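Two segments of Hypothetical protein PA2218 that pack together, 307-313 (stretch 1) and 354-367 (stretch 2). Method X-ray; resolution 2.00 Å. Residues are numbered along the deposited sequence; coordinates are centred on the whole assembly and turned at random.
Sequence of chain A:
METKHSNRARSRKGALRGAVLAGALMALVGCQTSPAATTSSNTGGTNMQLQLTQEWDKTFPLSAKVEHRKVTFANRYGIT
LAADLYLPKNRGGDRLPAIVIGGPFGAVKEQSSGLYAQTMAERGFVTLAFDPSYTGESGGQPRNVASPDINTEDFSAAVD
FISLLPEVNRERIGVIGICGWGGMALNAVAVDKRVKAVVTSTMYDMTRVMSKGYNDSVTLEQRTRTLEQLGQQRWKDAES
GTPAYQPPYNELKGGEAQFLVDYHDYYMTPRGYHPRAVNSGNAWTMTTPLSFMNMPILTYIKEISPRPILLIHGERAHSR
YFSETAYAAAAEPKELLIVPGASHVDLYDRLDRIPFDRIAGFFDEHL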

# COMPACT_ATOMS: atom_id res chain seq x y z
N ARG A 307 2.79 8.43 -19.35
CA ARG A 307 3.09 7.13 -18.73
C ARG A 307 1.78 6.36 -18.53
O ARG A 307 0.75 6.95 -18.25
CB ARG A 307 3.81 7.34 -17.39
CG ARG A 307 5.21 7.91 -17.54
CD ARG A 307 5.73 8.44 -16.21
NE ARG A 307 4.95 9.57 -15.74
CZ ARG A 307 4.99 10.05 -14.49
NH1 ARG A 307 5.78 9.47 -13.59
NH2 ARG A 307 4.24 11.09 -14.14
N PRO A 308 1.82 5.02 -18.67
CA PRO A 308 0.67 4.12 -18.53
C PRO A 308 0.21 3.72 -17.13
O PRO A 308 1.02 3.55 -16.21
CB PRO A 308 1.11 2.91 -19.34
CG PRO A 308 2.55 2.80 -18.93
CD PRO A 308 3.04 4.25 -18.99
N ILE A 309 -1.10 3.54 -17.00
CA ILE A 309 -1.73 3.13 -15.75
C ILE A 309 -2.60 1.90 -16.01
O ILE A 309 -3.34 1.86 -16.99
CB ILE A 309 -2.69 4.20 -15.19
CG1 ILE A 309 -1.95 5.51 -14.91
CG2 ILE A 309 -3.31 3.69 -13.90
CD1 ILE A 309 -2.88 6.61 -14.47
N LEU A 310 -2.49 0.91 -15.14
CA LEU A 310 -3.30 -0.30 -15.24
C LEU A 310 -3.95 -0.49 -13.88
O LEU A 310 -3.28 -0.83 -12.91
CB LEU A 310 -2.43 -1.52 -15.58
CG LEU A 310 -3.14 -2.88 -15.44
CD1 LEU A 310 -4.36 -2.93 -16.37
CD2 LEU A 310 -2.18 -4.02 -15.77
N LEU A 311 -5.25 -0.24 -13.79
CA LEU A 311 -5.95 -0.42 -12.52
C LEU A 311 -6.64 -1.78 -12.59
O LEU A 311 -7.40 -2.04 -13.51
CB LEU A 311 -6.97 0.70 -12.31
CG LEU A 311 -6.37 2.12 -12.34
CD1 LEU A 311 -6.49 2.66 -13.76
CD2 LEU A 311 -7.13 3.04 -11.38
N ILE A 312 -6.35 -2.63 -11.61
CA ILE A 312 -6.92 -3.98 -11.56
C ILE A 312 -7.91 -4.08 -10.40
O ILE A 312 -7.62 -3.60 -9.30
CB ILE A 312 -5.78 -5.01 -11.36
CG1 ILE A 312 -4.71 -4.80 -12.43
CG2 ILE A 312 -6.33 -6.44 -11.43
CD1 ILE A 312 -3.52 -5.75 -12.36
N HIS A 313 -9.06 -4.71 -10.62
CA HIS A 313 -10.06 -4.82 -9.56
C HIS A 313 -11.03 -5.98 -9.74
O HIS A 313 -11.45 -6.29 -10.86
CB HIS A 313 -10.85 -3.51 -9.45
CG HIS A 313 -11.16 -3.10 -8.05
ND1 HIS A 313 -10.68 -1.94 -7.49
CD2 HIS A 313 -11.85 -3.73 -7.07
CE1 HIS A 313 -11.06 -1.87 -6.22
NE2 HIS A 313 -11.77 -2.94 -5.94
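Stretch 2 (354-367) IPFDRIAGFFDEHL

A helix laid against a β-strand must match two different repeats: the strand presents every second side chain to its partner, whereas the helix returns to the same face every three or four residues. The C-terminal helix of Hypothetical protein PA2218 shows how the two can be reconciled. Stretch 1 enters through Arg307 and Pro308 and runs as an extended strand from Ile309 to His313; stretch 2 turns into a helix at Phe356, with Pro355 in the N-cap position, and remains helical through His366. Their N-to-C directions make an angle of 172°, so the two elements are nearly antiparallel, and their axes come within 10.5 Å. The register follows from this reversal, the start of the strand lying by the end of the helix: the CA atoms of Pro308 and His366 are 7.7 Å apart, those of Leu310 and Phe362 8.1 Å, and those of Ile312 and Pro355 8.4 Å.

Alternation supplies the bumps on the strand side. Pro308, Leu310 and Ile312 direct their CA-to-CB bonds toward the helix, while that of Ile309 points away. On the other side, Pro355 at the N-cap and Arg358, Phe362 and His366 of the helix direct their CA-to-CB bonds toward the strand, and i to i+4 backbone hydrogen bonds, such as Phe362 N to Arg358 O and His366 N to Phe362 O, hold this face in order.

At the first end, the CG corner of Pro308 points into the face of an aromatic ring. Its CG lies 3.5 Å from the centroid of the His366 ring and only 8° off the ring normal, a CH-pi contact over the face. The same CG is 4.0 Å from Phe362 CZ, so the proline ring touches both aromatic side chains. In the middle, Phe362, with chi1 in the t well, offers a ring face to Leu310, whose CB stands 3.9 Å from the ring centroid in a second CH-pi contact. The edge of that ring meets the backbone instead, Phe362 CZ lying 3.8 Å from Pro308 O. Beyond it, Leu310 CD2 lies over one face of the Arg358 guanidinium, 4.3 Å from Arg358 NH1.

At the far end, Ile312 fills the hollow between Pro355 and Ile359: its CG2 and CD1 lie 3.7 and 3.8 Å from Pro355 CG, and CD1 is also 3.6 Å from Ile359 CG1; Ile359 sets off sideways, but its end comes nearer the strand. No hydrogen bond links the two stretches. The 382 Å² they bury together depends on fit, with aliphatic bumps laid against flat rings and into the space between neighbouring side chains of stretch 2.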

# COMPACT_ATOMS: atom_id res chain seq x y z
N ILE A 354 -5.26 -13.10 -8.74
CA ILE A 354 -4.33 -12.00 -9.02
C ILE A 354 -3.70 -12.26 -10.39
O ILE A 354 -3.04 -13.27 -10.59
CB ILE A 354 -3.20 -11.93 -7.97
CG1 ILE A 354 -3.80 -11.76 -6.56
CG2 ILE A 354 -2.28 -10.75 -8.28
CD1 ILE A 354 -2.76 -11.81 -5.44
N PRO A 355 -3.90 -11.33 -11.35
CA PRO A 355 -3.34 -11.49 -12.70
C PRO A 355 -1.85 -11.16 -12.81
O PRO A 355 -1.48 -10.16 -13.42
CB PRO A 355 -4.21 -10.56 -13.54
CG PRO A 355 -4.48 -9.44 -12.60
CD PRO A 355 -4.77 -10.14 -11.28
N PHE A 356 -1.00 -12.00 -12.23
CA PHE A 356 0.43 -11.76 -12.27
C PHE A 356 1.01 -11.80 -13.68
O PHE A 356 1.93 -11.06 -13.99
CB PHE A 356 1.17 -12.75 -11.37
CG PHE A 356 1.10 -12.41 -9.90
CD1 PHE A 356 1.63 -11.22 -9.43
CD2 PHE A 356 0.51 -13.29 -9.00
CE1 PHE A 356 1.59 -10.90 -8.08
CE2 PHE A 356 0.46 -12.99 -7.64
CZ PHE A 356 1.00 -11.80 -7.17
N ASP A 357 0.48 -12.67 -14.54
CA ASP A 357 0.97 -12.73 -15.92
C ASP A 357 0.82 -11.34 -16.53
O ASP A 357 1.77 -10.79 -17.09
CB ASP A 357 0.16 -13.73 -16.76
CG ASP A 357 0.48 -15.19 -16.45
OD1 ASP A 357 1.20 -15.46 -15.47
OD2 ASP A 357 0.00 -16.07 -17.20
N ARG A 358 -0.38 -10.78 -16.42
CA ARG A 358 -0.68 -9.46 -16.95
C ARG A 358 0.13 -8.35 -16.30
O ARG A 358 0.52 -7.40 -16.96
CB ARG A 358 -2.17 -9.14 -16.77
CG ARG A 358 -2.98 -9.14 -18.05
CD ARG A 358 -3.17 -7.74 -18.62
NE ARG A 358 -1.93 -7.13 -19.09
CZ ARG A 358 -1.86 -5.92 -19.64
NH1 ARG A 358 -2.96 -5.20 -19.80
NH2 ARG A 358 -0.68 -5.43 -20.03
N ILE A 359 0.36 -8.46 -15.00
CA ILE A 359 1.14 -7.46 -14.31
C ILE A 359 2.59 -7.51 -14.79
O ILE A 359 3.18 -6.48 -15.10
CB ILE A 359 1.07 -7.65 -12.78
CG1 ILE A 359 -0.38 -7.45 -12.30
CG2 ILE A 359 1.99 -6.67 -12.08
CD1 ILE A 359 -0.61 -7.69 -10.82
N ALA A 360 3.14 -8.72 -14.89
CA ALA A 360 4.51 -8.89 -15.37
C ALA A 360 4.61 -8.42 -16.82
O ALA A 360 5.56 -7.73 -17.21
CB ALA A 360 4.93 -10.36 -15.25
N GLY A 361 3.63 -8.82 -17.63
CA GLY A 361 3.63 -8.43 -19.03
C GLY A 361 3.56 -6.93 -19.17
O GLY A 361 4.20 -6.34 -20.04
N PHE A 362 2.78 -6.29 -18.31
CA PHE A 362 2.62 -4.84 -18.31
C PHE A 362 3.97 -4.17 -18.07
O PHE A 362 4.40 -3.31 -18.85
CB PHE A 362 1.64 -4.44 -17.21
CG PHE A 362 1.47 -2.95 -17.04
CD1 PHE A 362 0.68 -2.23 -17.92
CD2 PHE A 362 2.08 -2.29 -15.98
CE1 PHE A 362 0.48 -0.86 -17.74
CE2 PHE A 362 1.88 -0.91 -15.78
CZ PHE A 362 1.08 -0.20 -16.66
N PHE A 363 4.65 -4.54 -16.99
CA PHE A 363 5.93 -3.94 -16.68
C PHE A 363 7.03 -4.36 -17.65
O PHE A 363 7.95 -3.59 -17.90
CB PHE A 363 6.35 -4.24 -15.24
CG PHE A 363 5.54 -3.48 -14.21
CD1 PHE A 363 5.53 -2.09 -14.21
CD2 PHE A 363 4.80 -4.16 -13.25
CE1 PHE A 363 4.78 -1.38 -13.26
CE2 PHE A 363 4.05 -3.46 -12.29
CZ PHE A 363 4.05 -2.07 -12.30
N ASP A 364 6.94 -5.57 -18.20
CA ASP A 364 7.96 -6.00 -19.16
C ASP A 364 7.98 -5.03 -20.33
O ASP A 364 9.05 -4.64 -20.82
CB ASP A 364 7.68 -7.41 -19.70
CG ASP A 364 8.12 -8.51 -18.74
OD1 ASP A 364 9.18 -8.35 -18.09
OD2 ASP A 364 7.42 -9.54 -18.64
N GLU A 365 6.81 -4.62 -20.78
CA GLU A 365 6.73 -3.69 -21.90
C GLU A 365 7.10 -2.27 -21.54
O GLU A 365 7.89 -1.63 -22.23
CB GLU A 365 5.32 -3.66 -22.49
CG GLU A 365 5.27 -2.81 -23.75
CD GLU A 365 3.88 -2.46 -24.18
OE1 GLU A 365 3.01 -3.36 -24.19
OE2 GLU A 365 3.65 -1.28 -24.51
N HIS A 366 6.54 -1.78 -20.44
CA HIS A 366 6.78 -0.40 -20.04
C HIS A 366 8.07 -0.08 -19.28
O HIS A 366 8.46 1.08 -19.20
CB HIS A 366 5.57 0.10 -19.25
CG HIS A 366 4.29 -0.01 -20.02
ND1 HIS A 366 4.11 0.59 -21.25
CD2 HIS A 366 3.13 -0.66 -19.74
CE1 HIS A 366 2.90 0.30 -21.70
NE2 HIS A 366 2.29 -0.45 -20.81
N LEU A 367 8.72 -1.09 -18.72
CA LEU A 367 9.97 -0.84 -18.01
C LEU A 367 11.16 -1.20 -18.91
O LEU A 367 12.25 -1.47 -18.37
CB LEU A 367 10.01 -1.66 -16.72
CG LEU A 367 9.58 -0.94 -15.43
CD1 LEU A 367 8.39 -0.02 -15.69
CD2 LEU A 367 9.26 -1.96 -14.36
OXT LEU A 367 10.98 -1.18 -20.15